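PDB 4HBR: putative periplasmic protein from Bacteroides eggerthii, which is of unknown function but belongs to the PF11396 family of putative periplasmic proteins. Local coordinates for residues F73-T87 and A99-I113. Sequence-based numbering, arbitrary orientation. Where two conformers were deposited one is given.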
loop_
_atom_site.group_PDB
_atom_site.type_symbol
_atom_site.label_atom_id
_atom_site.label_comp_id
_atom_site.label_asym_id
_atom_site.label_seq_id
_atom_site.Cartn_x
_atom_site.Cartn_y
_atom_site.Cartn_z
ATOM N N PHE A 73 0.997 16.805 4.559
ATOM C CA PHE A 73 -0.441 16.545 4.446
ATOM C C PHE A 73 -1.255 17.647 5.173
ATOM O O PHE A 73 -2.227 18.157 4.609
ATOM C CB PHE A 73 -0.825 15.150 4.988
ATOM C CG PHE A 73 -2.293 14.845 4.789
ATOM C CD1 PHE A 73 -2.776 14.447 3.547
ATOM C CD2 PHE A 73 -3.208 15.012 5.829
ATOM C CE1 PHE A 73 -4.144 14.204 3.353
ATOM C CE2 PHE A 73 -4.576 14.770 5.634
ATOM C CZ PHE A 73 -5.035 14.364 4.400
ATOM N N ALA A 74 -0.844 18.018 6.404
ATOM C CA ALA A 74 -1.512 19.056 7.212
ATOM C C ALA A 74 -1.492 20.435 6.541
ATOM O O ALA A 74 -2.374 21.235 6.807
ATOM C CB ALA A 74 -0.860 19.156 8.578
ATOM N N ALA A 75 -0.491 20.710 5.695
ATOM C CA ALA A 75 -0.349 21.979 4.979
ATOM C C ALA A 75 -0.995 21.930 3.584
ATOM O O ALA A 75 -1.139 22.977 2.957
ATOM C CB ALA A 75 1.127 22.341 4.854
ATOM N N SER A 76 -1.380 20.728 3.098
ATOM C CA SER A 76 -1.975 20.534 1.773
ATOM C C SER A 76 -3.451 20.961 1.731
ATOM O O SER A 76 -4.048 21.261 2.768
ATOM C CB SER A 76 -1.843 19.075 1.338
ATOM O OG SER A 76 -2.811 18.245 1.962
ATOM N N GLU A 77 -4.040 20.946 0.517
ATOM C CA GLU A 77 -5.440 21.283 0.263
ATOM C C GLU A 77 -6.382 20.141 0.723
ATOM O O GLU A 77 -7.600 20.311 0.693
ATOM C CB GLU A 77 -5.666 21.633 -1.231
ATOM C CG GLU A 77 -5.254 20.550 -2.220
ATOM C CD GLU A 77 -5.670 20.736 -3.669
ATOM O OE1 GLU A 77 -6.820 21.171 -3.919
ATOM O OE2 GLU A 77 -4.861 20.375 -4.557
ATOM N N PHE A 78 -5.823 19.012 1.188
ATOM C CA PHE A 78 -6.584 17.846 1.638
ATOM C C PHE A 78 -6.636 17.717 3.153
ATOM O O PHE A 78 -7.302 16.809 3.651
ATOM C CB PHE A 78 -5.981 16.567 1.032
ATOM C CG PHE A 78 -5.825 16.644 -0.464
ATOM C CD1 PHE A 78 -6.922 16.493 -1.303
ATOM C CD2 PHE A 78 -4.587 16.919 -1.031
ATOM C CE1 PHE A 78 -6.785 16.621 -2.687
ATOM C CE2 PHE A 78 -4.446 17.025 -2.414
ATOM C CZ PHE A 78 -5.550 16.878 -3.232
ATOM N N SER A 79 -5.960 18.627 3.884
ATOM C CA SER A 79 -5.850 18.627 5.353
ATOM C C SER A 79 -7.201 18.519 6.068
ATOM O O SER A 79 -7.274 17.885 7.125
ATOM C CB SER A 79 -5.132 19.882 5.837
ATOM O OG SER A 79 -5.711 21.076 5.337
ATOM N N ASP A 80 -8.253 19.131 5.489
ATOM C CA ASP A 80 -9.619 19.165 6.034
ATOM C C ASP A 80 -10.460 17.934 5.613
ATOM O O ASP A 80 -11.570 17.761 6.113
ATOM C CB ASP A 80 -10.337 20.473 5.610
ATOM C CG ASP A 80 -10.469 20.711 4.104
ATOM O OD1 ASP A 80 -9.637 20.162 3.333
ATOM O OD2 ASP A 80 -11.381 21.474 3.696
ATOM N N GLY A 81 -9.922 17.097 4.721
ATOM C CA GLY A 81 -10.609 15.906 4.238
ATOM C C GLY A 81 -10.669 14.752 5.223
ATOM O O GLY A 81 -10.031 14.787 6.285
ATOM N N VAL A 82 -11.424 13.702 4.851
ATOM C CA VAL A 82 -11.587 12.482 5.654
ATOM C C VAL A 82 -10.555 11.446 5.203
ATOM O O VAL A 82 -10.651 10.959 4.083
ATOM C CB VAL A 82 -13.033 11.905 5.585
ATOM C CG1 VAL A 82 -13.186 10.701 6.518
ATOM C CG2 VAL A 82 -14.075 12.969 5.905
ATOM N N VAL A 83 -9.590 11.097 6.072
ATOM C CA VAL A 83 -8.563 10.106 5.742
ATOM C C VAL A 83 -9.210 8.719 5.714
ATOM O O VAL A 83 -9.799 8.297 6.700
ATOM C CB VAL A 83 -7.335 10.177 6.683
ATOM C CG1 VAL A 83 -6.311 9.100 6.330
ATOM C CG2 VAL A 83 -6.689 11.561 6.629
ATOM N N GLN A 84 -9.130 8.041 4.566
ATOM C CA GLN A 84 -9.734 6.719 4.345
ATOM C C GLN A 84 -8.727 5.592 4.526
ATOM O O GLN A 84 -9.111 4.494 4.899
ATOM C CB GLN A 84 -10.337 6.618 2.936
ATOM C CG GLN A 84 -11.170 7.831 2.494
ATOM C CD GLN A 84 -12.617 7.735 2.897
ATOM O OE1 GLN A 84 -13.341 6.809 2.513
ATOM N NE2 GLN A 84 -13.088 8.730 3.622
ATOM N N ASN A 85 -7.462 5.837 4.201
ATOM C CA ASN A 85 -6.401 4.842 4.308
ATOM C C ASN A 85 -5.029 5.502 4.253
ATOM O O ASN A 85 -4.869 6.584 3.693
ATOM C CB ASN A 85 -6.511 3.794 3.177
ATOM C CG ASN A 85 -5.890 2.446 3.511
ATOM O OD1 ASN A 85 -5.438 2.191 4.638
ATOM N ND2 ASN A 85 -5.851 1.554 2.529
ATOM N N VAL A 86 -4.049 4.843 4.868
ATOM C CA VAL A 86 -2.647 5.244 4.923
ATOM C C VAL A 86 -1.849 3.973 4.732
ATOM O O VAL A 86 -1.981 3.042 5.524
ATOM C CB VAL A 86 -2.250 6.008 6.217
ATOM C CG1 VAL A 86 -0.755 6.321 6.205
ATOM C CG2 VAL A 86 -3.058 7.282 6.402
ATOM N N THR A 87 -1.041 3.921 3.684
ATOM C CA THR A 87 -0.264 2.733 3.341
ATOM C C THR A 87 1.235 3.032 3.265
ATOM O O THR A 87 1.643 4.007 2.635
ATOM C CB THR A 87 -0.772 2.156 2.002
ATOM O OG1 THR A 87 -2.191 1.979 2.068
ATOM C CG2 THR A 87 -0.109 0.833 1.632
ATOM N N ALA A 99 1.354 6.283 0.889
ATOM C CA ALA A 99 0.159 6.532 0.061
ATOM C C ALA A 99 -1.010 6.883 0.996
ATOM O O ALA A 99 -1.322 6.098 1.905
ATOM C CB ALA A 99 -0.177 5.312 -0.793
ATOM N N ILE A 100 -1.593 8.077 0.825
ATOM C CA ILE A 100 -2.718 8.545 1.639
ATOM C C ILE A 100 -3.943 8.679 0.744
ATOM O O ILE A 100 -3.869 9.319 -0.309
ATOM C CB ILE A 100 -2.391 9.879 2.399
ATOM C CG1 ILE A 100 -1.173 9.695 3.359
ATOM C CG2 ILE A 100 -3.632 10.397 3.191
ATOM C CD1 ILE A 100 -0.600 10.948 3.922
ATOM N N GLN A 101 -5.066 8.056 1.152
ATOM C CA GLN A 101 -6.348 8.141 0.457
ATOM C C GLN A 101 -7.240 9.020 1.301
ATOM O O GLN A 101 -7.447 8.749 2.488
ATOM C CB GLN A 101 -6.961 6.764 0.199
ATOM C CG GLN A 101 -6.105 5.858 -0.703
ATOM C CD GLN A 101 -6.725 4.504 -0.921
ATOM O OE1 GLN A 101 -7.592 4.054 -0.187
ATOM N NE2 GLN A 101 -6.291 3.822 -1.945
ATOM N N VAL A 102 -7.716 10.123 0.720
ATOM C CA VAL A 102 -8.487 11.103 1.484
ATOM C C VAL A 102 -9.718 11.493 0.672
ATOM O O VAL A 102 -9.639 11.677 -0.538
ATOM C CB VAL A 102 -7.573 12.320 1.899
ATOM C CG1 VAL A 102 -6.840 12.943 0.698
ATOM C CG2 VAL A 102 -8.316 13.382 2.697
ATOM N N GLY A 103 -10.862 11.522 1.335
ATOM C CA GLY A 103 -12.104 11.908 0.693
ATOM C C GLY A 103 -12.468 13.337 1.002
ATOM O O GLY A 103 -12.187 13.826 2.096
ATOM N N LYS A 104 -13.081 14.022 0.030
ATOM C CA LYS A 104 -13.612 15.378 0.187
ATOM C C LYS A 104 -15.135 15.229 0.027
ATOM O O LYS A 104 -15.642 15.333 -1.083
ATOM C CB LYS A 104 -12.957 16.364 -0.805
ATOM C CG LYS A 104 -11.464 16.606 -0.541
ATOM C CD LYS A 104 -11.227 17.745 0.445
ATOM C CE LYS A 104 -10.659 18.956 -0.240
ATOM N NZ LYS A 104 -10.637 20.128 0.675
ATOM N N PRO A 105 -15.852 14.817 1.105
ATOM C CA PRO A 105 -17.290 14.503 0.972
ATOM C C PRO A 105 -18.177 15.641 0.471
ATOM O O PRO A 105 -19.198 15.355 -0.157
ATOM C CB PRO A 105 -17.701 14.097 2.398
ATOM C CG PRO A 105 -16.645 14.647 3.289
ATOM C CD PRO A 105 -15.388 14.562 2.486
ATOM N N ASN A 106 -17.811 16.909 0.747
ATOM C CA ASN A 106 -18.604 18.068 0.319
ATOM C C ASN A 106 -18.417 18.317 -1.187
ATOM O O ASN A 106 -19.333 18.819 -1.840
ATOM C CB ASN A 106 -18.252 19.311 1.146
ATOM C CG ASN A 106 -18.499 19.150 2.635
ATOM O OD1 ASN A 106 -19.625 18.900 3.088
ATOM N ND2 ASN A 106 -17.449 19.288 3.435
HETATM N N MSE A 107 -17.235 17.942 -1.710
HETATM C CA MSE A 107 -16.818 18.041 -3.111
HETATM C C MSE A 107 -17.266 16.783 -3.883
HETATM O O MSE A 107 -17.322 16.789 -5.115
HETATM C CB MSE A 107 -15.280 18.180 -3.149
HETATM C CG MSE A 107 -14.719 18.797 -4.418
HETATM SE SE MSE A 107 -12.774 18.919 -4.313
HETATM C CE MSE A 107 -12.656 20.464 -3.071
ATOM N N GLN A 108 -17.558 15.691 -3.135
ATOM C CA GLN A 108 -17.945 14.354 -3.605
ATOM C C GLN A 108 -16.824 13.768 -4.499
ATOM O O GLN A 108 -17.086 13.234 -5.581
ATOM C CB GLN A 108 -19.317 14.366 -4.302
ATOM C CG GLN A 108 -20.457 14.736 -3.348
ATOM C CD GLN A 108 -21.827 14.470 -3.891
ATOM O OE1 GLN A 108 -22.019 14.195 -5.075
ATOM N NE2 GLN A 108 -22.819 14.546 -3.026
HETATM N N MSE A 109 -15.571 13.906 -4.023
HETATM C CA MSE A 109 -14.339 13.464 -4.681
HETATM C C MSE A 109 -13.423 12.726 -3.708
HETATM O O MSE A 109 -13.330 13.110 -2.543
HETATM C CB MSE A 109 -13.556 14.658 -5.264
HETATM C CG MSE A 109 -14.332 15.526 -6.250
HETATM SE SE MSE A 109 -14.499 14.722 -8.029
HETATM C CE MSE A 109 -16.352 15.312 -8.479
ATOM N N LYS A 110 -12.716 11.692 -4.199
ATOM C CA LYS A 110 -11.744 10.927 -3.431
ATOM C C LYS A 110 -10.379 11.079 -4.100
ATOM O O LYS A 110 -10.276 11.034 -5.332
ATOM C CB LYS A 110 -12.160 9.450 -3.280
ATOM C CG LYS A 110 -11.373 8.728 -2.189
ATOM C CD LYS A 110 -11.990 7.414 -1.721
ATOM C CE LYS A 110 -10.962 6.620 -0.927
ATOM N NZ LYS A 110 -11.564 5.531 -0.112
ATOM N N TYR A 111 -9.334 11.291 -3.286
ATOM C CA TYR A 111 -7.982 11.508 -3.795
ATOM C C TYR A 111 -6.987 10.553 -3.181
ATOM O O TYR A 111 -7.184 10.070 -2.071
ATOM C CB TYR A 111 -7.533 12.958 -3.535
ATOM C CG TYR A 111 -8.413 13.986 -4.217
ATOM C CD1 TYR A 111 -9.539 14.502 -3.579
ATOM C CD2 TYR A 111 -8.111 14.458 -5.497
ATOM C CE1 TYR A 111 -10.349 15.453 -4.194
ATOM C CE2 TYR A 111 -8.918 15.409 -6.129
ATOM C CZ TYR A 111 -10.049 15.892 -5.478
ATOM O OH TYR A 111 -10.861 16.829 -6.075
ATOM N N GLN A 112 -5.902 10.300 -3.909
ATOM C CA GLN A 112 -4.775 9.485 -3.479
ATOM C C GLN A 112 -3.498 10.294 -3.699
ATOM O O GLN A 112 -3.241 10.766 -4.821
ATOM C CB GLN A 112 -4.730 8.153 -4.232
ATOM C CG GLN A 112 -3.592 7.242 -3.786
ATOM C CD GLN A 112 -3.750 5.883 -4.377
ATOM O OE1 GLN A 112 -4.574 5.088 -3.907
ATOM N NE2 GLN A 112 -2.984 5.593 -5.428
ATOM N N ILE A 113 -2.751 10.525 -2.618
ATOM C CA ILE A 113 -1.509 11.287 -2.689
ATOM C C ILE A 113 -0.387 10.364 -2.287
ATOM O O ILE A 113 -0.460 9.712 -1.226
ATOM C CB ILE A 113 -1.528 12.601 -1.843
ATOM C CG1 ILE A 113 -2.832 13.411 -2.037
ATOM C CG2 ILE A 113 -0.331 13.483 -2.173
ATOM C CD1 ILE A 113 -3.656 13.389 -0.858
HETATM O O HOH W 1 -3.564 4.266 1.366
#
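F78 lies against V102, Y111 and I113 where the end of helix 67-75 and the turn after it fold over one face of an antiparallel beta sheet, whose strand 82-90 forms a hairpin with strand 97-104. The methyl CD1 of I113 sits over one face of the F78 ring in a CH-pi contact, 4.1 Å from the centroid. CE1 of F78 in turn lies above the Y111 ring, 3.5 Å from Y111 CG, with the two ring planes inclined at 50°. F73, its CG anti to the backbone N (chi1 -176°), directs its ring from the helix toward the sheet, bringing CZ to 3.8 Å from V102 CG2; I100 CG2 packs against the same ring.

In the sheet that carries V102 and I100, V82 with G103, N85 with Q101 and T87 with A99 are the hydrogen-bonded antiparallel pairs, alternating with the non-hydrogen-bonded pairs V83 with V102 and V86 with I100. A classic beta bulge interrupts the register: Q84 and N85 both face Q101, whose O takes a 2.8 Å bond from Q84 N and a weak one from N85 N. On the sheet face bearing Q101, its NE2 bonds Q112 OE1, which T133 also engages.

The loop ahead of strand 82-90 comprises two overlapping type I turns, S76 to S79 and F78 to G81. K104, bent at chi2 (-88°) and chi3, brings its amine back to this loop: NZ donates to E77 O at 3.0 Å and forms a salt bridge with D80, meeting OD1 on its syn side at 2.8 Å.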